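Local coordinates for protein tyrosinase (Aspergillus oryzae, PDB 6JU8) that probably oxidises L-tyrosine and L-dopa to L-dopaquinone with molecular oxygen at a dinuclear copper centre, a step of melanin biosynthesis, at residues Asp228-Lys233 / Asp249-Gly254; Pro196-Gln201 / Gly254-Leu259. The protein carries 1 engineered substitution. All coordinates share one frame; numbering follows the deposited sequence. Where two conformers were deposited one is given.

Contact 1 (Asp228-Lys233 / Asp249-Gly254); sequences DLPFDK and DVWADG
Lys-233 and Ala-252 bring the two backbones together where the 3-10 turn after strand 225-229 passes the chain at helix 248-251, their CA atoms 5.7 Å apart. The carbonyl O of Lys-233 lies 3.3 Å from CA of Ala-252, a CA-H...O contact with an angle of 143° at the hydrogen. A residue as small as alanine probably helps, its CA being the atom that meets the carbonyl.

The closest side-chain approach is that of Pro-230 to Trp-251. CG of Pro-230 sits over one face of the indole, 3.5 Å from the centroid of the six-membered ring and only 11° off its normal, a CH-pi interaction. CB of Pro-230 reaches the rim of the same ring, 3.5 Å from CZ3 of Trp-251. A chi1 of -67°, CG anti to the carbonyl carbon, directs the indole to the proline. Lys-233 is a second neighbour, at the ring edge near its plane: it lends its aliphatic CB, 4.0 Å from CE3 of Trp-251, and its CG, then bends at chi2 and leads the ammonium group away.

Proline also suits the backbone: Pro-230 centres an inverse gamma turn, with a weak 2.9 Å bond from N of Phe-231 to O of Leu-229. In the 3-10 segment that follows, N of Lys-233 donates to O of Pro-230. Tryptophan offers a broad face together with an N-H, NE1, bonded to the carbonyl O of Leu-243. The contact thus rests on dispersion and weak C-H donors, with the indole's polar edge satisfied elsewhere and one face of its benzene ring packed by the proline.

Contact 2 (Pro196-Gln201 / Gly254-Leu259); sequences PLYRFQ and GGQNWL
The loop that follows strand 190-194 meets the turn leading into helix 258-267, and Tyr-198 and Gln-256 make most of the junction. CG of Gln-256 lies over one face of the phenol, 3.5 Å from the centroid of the Tyr-198 ring and 16° off its normal, a CH-pi contact displaced toward the hydroxyl end. The phenol gets there because CG of Tyr-198 is anti to the backbone N (chi1 -179°).

A bend at chi2 takes the amide of Gln-256 off the ring, its plane 65° from that of the phenol, and NE2 of Gln-256 comes to lie 3.4 Å from CB of Arg-199. NE2 is bonded to the carbonyl O of Thr-237 and OE1 to NZ of Lys-239, whose charge probably eases the approach of OE1 of Gln-256 to another acceptor, O of Tyr-198, at 3.4 Å. Glutamine suits the place by joining an aliphatic stem to an amide that both donates and accepts.

One water links the segments, 2.6 Å from OH of Tyr-198 and accepting from N of Gln-256 at 2.9 Å. Asn-257 stands at the N-cap position, but its side chain does not cap: ND2 turns back to the carbonyl O of Gly-254. Tyr-198 therefore holds Gln-256 in two ways, by its ring face against the methylenes and by its hydroxyl through water to the backbone, while the amide's outside bonds probably restrict its rotation.

In the fold
The two contacts lie about 13 Å apart, centre to centre, on the same side of the chain's centre and within the common central domain of tyrosinase. In sequence, 196-201 comes first, then 228-233, then 249-254 and 254-259, which share Gly-254, so contact 1 is nested inside the loop that contact 2 closes. A salt bridge from NH1 of Arg-199 to OD2 of Asp-253, 3.0 Å long, joins the contacts directly; the same NH1 is also bonded to OG of Ser-236. Residues of 249-259 beside the touching pairs meet the second subunit, so both contacts join this part to the rest of its chain next to the subunit interface, away from the copper ligands.

Contact 1 (Asp228-Lys233 / Asp249-Gly254)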
loop_
_atom_site.group_PDB
_atom_site.type_symbol
_atom_site.label_atom_id
_atom_site.label_comp_id
_atom_site.label_asym_id
_atom_site.label_seq_id
_atom_site.Cartn_x
_atom_site.Cartn_y
_atom_site.Cartn_z
ATOM N N ASP A 228 -4.573 -22.707 2.504
ATOM C CA ASP A 228 -3.913 -22.325 3.739
ATOM C C ASP A 228 -3.380 -20.903 3.627
ATOM O O ASP A 228 -2.348 -20.603 3.012
ATOM C CB ASP A 228 -2.808 -23.334 4.053
ATOM C CG ASP A 228 -3.346 -24.736 4.279
ATOM O OD1 ASP A 228 -4.282 -24.866 5.090
ATOM O OD2 ASP A 228 -2.873 -25.696 3.643
ATOM N N LEU A 229 -4.155 -19.959 4.168
ATOM C CA LEU A 229 -3.748 -18.540 4.074
ATOM C C LEU A 229 -2.469 -18.358 4.852
ATOM O O LEU A 229 -2.436 -18.740 6.029
ATOM C CB LEU A 229 -4.865 -17.679 4.686
ATOM C CG LEU A 229 -6.245 -17.784 4.015
ATOM C CD1 LEU A 229 -7.248 -16.868 4.700
ATOM C CD2 LEU A 229 -6.088 -17.433 2.545
ATOM N N PRO A 230 -1.420 -17.834 4.220
ATOM C CA PRO A 230 -0.079 -17.870 4.831
ATOM C C PRO A 230 0.232 -16.798 5.862
ATOM O O PRO A 230 1.266 -16.120 5.802
ATOM C CB PRO A 230 0.847 -17.711 3.618
ATOM C CG PRO A 230 0.057 -16.842 2.662
ATOM C CD PRO A 230 -1.371 -17.321 2.833
ATOM N N PHE A 231 -0.631 -16.663 6.868
ATOM C CA PHE A 231 -0.458 -15.660 7.920
ATOM C C PHE A 231 0.784 -15.955 8.749
ATOM O O PHE A 231 1.292 -15.010 9.364
ATOM C CB PHE A 231 -1.711 -15.581 8.782
ATOM C CG PHE A 231 -2.887 -15.041 8.010
ATOM C CD1 PHE A 231 -2.874 -13.781 7.437
ATOM C CD2 PHE A 231 -4.034 -15.810 7.848
ATOM C CE1 PHE A 231 -3.959 -13.286 6.755
ATOM C CE2 PHE A 231 -5.145 -15.300 7.203
ATOM C CZ PHE A 231 -5.136 -14.019 6.674
ATOM N N ASP A 232 1.295 -17.181 8.763
ATOM C CA ASP A 232 2.566 -17.458 9.408
ATOM C C ASP A 232 3.743 -16.755 8.735
ATOM O O ASP A 232 4.780 -16.550 9.375
ATOM C CB ASP A 232 2.812 -18.983 9.426
ATOM C CG ASP A 232 2.710 -19.675 8.082
ATOM O OD1 ASP A 232 1.906 -19.274 7.219
ATOM O OD2 ASP A 232 3.472 -20.653 7.852
ATOM N N LYS A 233 3.584 -16.362 7.475
ATOM C CA LYS A 233 4.643 -15.745 6.678
ATOM C C LYS A 233 4.562 -14.228 6.670
ATOM O O LYS A 233 5.341 -13.554 5.994
ATOM C CB LYS A 233 4.606 -16.258 5.237
ATOM C CG LYS A 233 4.723 -17.758 5.100
ATOM C CD LYS A 233 6.000 -18.305 5.700
ATOM C CE LYS A 233 6.134 -19.808 5.475
ATOM N NZ LYS A 233 7.443 -20.269 6.032
ATOM N N ASP A 249 8.418 -13.289 0.170
ATOM C CA ASP A 249 8.960 -12.011 0.665
ATOM C C ASP A 249 7.943 -10.892 0.478
ATOM O O ASP A 249 7.997 -9.878 1.196
ATOM C CB ASP A 249 10.255 -11.650 -0.064
ATOM C CG ASP A 249 11.419 -12.530 0.354
ATOM O OD1 ASP A 249 11.313 -13.307 1.332
ATOM O OD2 ASP A 249 12.453 -12.430 -0.343
ATOM N N VAL A 250 7.014 -11.026 -0.469
ATOM C CA VAL A 250 5.916 -10.072 -0.597
ATOM C C VAL A 250 4.942 -10.233 0.583
ATOM O O VAL A 250 4.504 -9.259 1.196
ATOM C CB VAL A 250 5.172 -10.251 -1.940
ATOM C CG1 VAL A 250 3.974 -9.316 -2.036
ATOM C CG2 VAL A 250 6.142 -9.964 -3.081
ATOM N N TRP A 251 4.625 -11.489 0.934
ATOM C CA TRP A 251 3.707 -11.803 2.028
ATOM C C TRP A 251 4.170 -11.241 3.363
ATOM O O TRP A 251 3.347 -10.999 4.259
ATOM C CB TRP A 251 3.586 -13.325 2.141
ATOM C CG TRP A 251 2.900 -13.963 0.965
ATOM C CD1 TRP A 251 2.225 -13.402 -0.077
ATOM C CD2 TRP A 251 2.863 -15.377 0.756
ATOM N NE1 TRP A 251 1.756 -14.401 -0.903
ATOM C CE2 TRP A 251 2.131 -15.623 -0.431
ATOM C CE3 TRP A 251 3.377 -16.452 1.483
ATOM C CZ2 TRP A 251 1.896 -16.905 -0.925
ATOM C CZ3 TRP A 251 3.146 -17.728 0.993
ATOM C CH2 TRP A 251 2.413 -17.952 -0.200
ATOM N N ALA A 252 5.470 -11.034 3.561
ATOM C CA ALA A 252 5.950 -10.512 4.839
ATOM C C ALA A 252 5.257 -9.196 5.166
ATOM O O ALA A 252 4.930 -8.903 6.322
ATOM C CB ALA A 252 7.454 -10.290 4.737
ATOM N N ASP A 253 5.047 -8.375 4.132
ATOM C CA ASP A 253 4.266 -7.142 4.308
ATOM C C ASP A 253 3.615 -6.848 2.955
ATOM O O ASP A 253 4.249 -6.287 2.061
ATOM C CB ASP A 253 5.136 -5.977 4.756
ATOM C CG ASP A 253 4.347 -4.711 5.044
ATOM O OD1 ASP A 253 3.167 -4.633 4.658
ATOM O OD2 ASP A 253 4.919 -3.778 5.645
ATOM N N GLY A 254 2.375 -7.279 2.807
ATOM C CA GLY A 254 1.648 -7.185 1.571
ATOM C C GLY A 254 0.994 -5.852 1.314
ATOM O O GLY A 254 0.385 -5.644 0.260
#

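Contact 2 (Pro196-Gln201 / Gly254-Leu259)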
loop_
_atom_site.group_PDB
_atom_site.type_symbol
_atom_site.label_atom_id
_atom_site.label_comp_id
_atom_site.label_asym_id
_atom_site.label_seq_id
_atom_site.Cartn_x
_atom_site.Cartn_y
_atom_site.Cartn_z
ATOM N N PRO A 196 -0.101 4.107 14.230
ATOM C CA PRO A 196 -0.408 2.761 14.748
ATOM C C PRO A 196 -1.780 2.239 14.311
ATOM O O PRO A 196 -2.061 1.059 14.564
ATOM C CB PRO A 196 -0.326 2.941 16.269
ATOM C CG PRO A 196 -0.790 4.378 16.440
ATOM C CD PRO A 196 -0.150 5.127 15.298
ATOM N N LEU A 197 -2.589 3.086 13.653
ATOM C CA LEU A 197 -3.858 2.605 13.118
ATOM C C LEU A 197 -3.723 2.062 11.702
ATOM O O LEU A 197 -4.666 1.445 11.170
ATOM C CB LEU A 197 -4.906 3.718 13.140
ATOM C CG LEU A 197 -5.353 4.154 14.537
ATOM C CD1 LEU A 197 -6.137 5.441 14.398
ATOM C CD2 LEU A 197 -6.146 3.045 15.207
ATOM N N TYR A 198 -2.580 2.272 11.059
ATOM C CA TYR A 198 -2.428 1.868 9.658
ATOM C C TYR A 198 -2.259 0.373 9.475
ATOM O O TYR A 198 -2.687 -0.201 8.490
ATOM C CB TYR A 198 -1.223 2.610 9.104
ATOM C CG TYR A 198 -0.791 2.442 7.690
ATOM C CD1 TYR A 198 -1.574 2.925 6.637
ATOM C CD2 TYR A 198 0.420 1.841 7.362
ATOM C CE1 TYR A 198 -1.185 2.805 5.319
ATOM C CE2 TYR A 198 0.836 1.717 6.041
ATOM C CZ TYR A 198 0.024 2.198 5.033
ATOM O OH TYR A 198 0.440 2.076 3.723
ATOM N N ARG A 199 -1.587 -0.251 10.444
ATOM C CA ARG A 199 -1.239 -1.653 10.378
ATOM C C ARG A 199 -0.700 -2.056 11.743
ATOM O O ARG A 199 -0.432 -1.159 12.563
ATOM C CB ARG A 199 -0.204 -2.000 9.301
ATOM C CG ARG A 199 1.143 -1.327 9.443
ATOM C CD ARG A 199 2.174 -2.097 10.257
ATOM N NE ARG A 199 3.488 -1.431 10.093
ATOM C CZ ARG A 199 4.274 -1.692 9.060
ATOM N NH1 ARG A 199 3.874 -2.580 8.151
ATOM N NH2 ARG A 199 5.434 -1.072 8.930
ATOM N N PHE A 200 -0.519 -3.358 11.947
ATOM C CA PHE A 200 0.220 -3.832 13.111
ATOM C C PHE A 200 1.261 -4.835 12.624
ATOM O O PHE A 200 0.945 -5.700 11.790
ATOM C CB PHE A 200 -0.715 -4.468 14.145
ATOM C CG PHE A 200 0.051 -5.137 15.282
ATOM C CD1 PHE A 200 0.731 -4.357 16.207
ATOM C CD2 PHE A 200 0.065 -6.508 15.405
ATOM C CE1 PHE A 200 1.438 -4.957 17.239
ATOM C CE2 PHE A 200 0.773 -7.133 16.439
ATOM C CZ PHE A 200 1.437 -6.337 17.360
ATOM N N GLN A 201 2.483 -4.716 13.141
ATOM C CA GLN A 201 3.481 -5.722 12.803
ATOM C C GLN A 201 4.266 -6.120 14.048
ATOM O O GLN A 201 4.374 -5.338 15.003
ATOM C CB GLN A 201 4.435 -5.256 11.701
ATOM C CG GLN A 201 5.370 -4.124 12.116
ATOM C CD GLN A 201 6.353 -3.776 11.006
ATOM O OE1 GLN A 201 6.597 -4.589 10.115
ATOM N NE2 GLN A 201 6.885 -2.572 11.044
ATOM N N GLY A 254 2.375 -7.279 2.807
ATOM C CA GLY A 254 1.648 -7.185 1.571
ATOM C C GLY A 254 0.994 -5.852 1.314
ATOM O O GLY A 254 0.385 -5.644 0.260
ATOM N N GLY A 255 1.124 -4.925 2.262
ATOM C CA GLY A 255 0.639 -3.578 2.115
ATOM C C GLY A 255 -0.783 -3.352 2.575
ATOM O O GLY A 255 -1.561 -4.268 2.847
ATOM N N GLN A 256 -1.130 -2.076 2.702
ATOM C CA GLN A 256 -2.471 -1.632 3.076
ATOM C C GLN A 256 -3.149 -1.210 1.780
ATOM O O GLN A 256 -3.067 -0.034 1.394
ATOM C CB GLN A 256 -2.373 -0.489 4.084
ATOM C CG GLN A 256 -1.499 -0.850 5.294
ATOM C CD GLN A 256 -1.812 -2.212 5.873
ATOM O OE1 GLN A 256 -2.972 -2.552 6.102
ATOM N NE2 GLN A 256 -0.779 -3.009 6.106
ATOM N N ASN A 257 -3.752 -2.177 1.088
ATOM C CA ASN A 257 -4.262 -1.898 -0.264
ATOM C C ASN A 257 -5.679 -1.347 -0.176
ATOM O O ASN A 257 -6.670 -1.960 -0.548
ATOM C CB ASN A 257 -4.129 -3.149 -1.117
ATOM C CG ASN A 257 -2.656 -3.555 -1.176
ATOM O OD1 ASN A 257 -1.837 -2.869 -1.794
ATOM N ND2 ASN A 257 -2.285 -4.642 -0.510
ATOM N N TRP A 258 -5.757 -0.146 0.396
ATOM C CA TRP A 258 -7.003 0.506 0.775
ATOM C C TRP A 258 -7.875 0.878 -0.409
ATOM O O TRP A 258 -9.098 0.938 -0.253
ATOM C CB TRP A 258 -6.716 1.705 1.666
ATOM C CG TRP A 258 -5.908 2.828 1.094
ATOM C CD1 TRP A 258 -4.553 3.019 1.193
ATOM C CD2 TRP A 258 -6.422 3.943 0.330
ATOM N NE1 TRP A 258 -4.188 4.177 0.541
ATOM C CE2 TRP A 258 -5.323 4.760 0.006
ATOM C CE3 TRP A 258 -7.694 4.330 -0.089
ATOM C CZ2 TRP A 258 -5.463 5.939 -0.737
ATOM C CZ3 TRP A 258 -7.845 5.496 -0.828
ATOM C CH2 TRP A 258 -6.712 6.293 -1.139
ATOM N N LEU A 259 -7.316 1.045 -1.607
ATOM C CA LEU A 259 -8.175 1.342 -2.757
ATOM C C LEU A 259 -9.015 0.117 -3.093
ATOM O O LEU A 259 -10.150 0.265 -3.565
ATOM C CB LEU A 259 -7.335 1.682 -3.996
ATOM C CG LEU A 259 -6.552 2.998 -3.920
ATOM C CD1 LEU A 259 -5.563 3.054 -5.075
ATOM C CD2 LEU A 259 -7.507 4.184 -3.964
HETATM O O HOH W 1 1.135 -0.201 2.568
#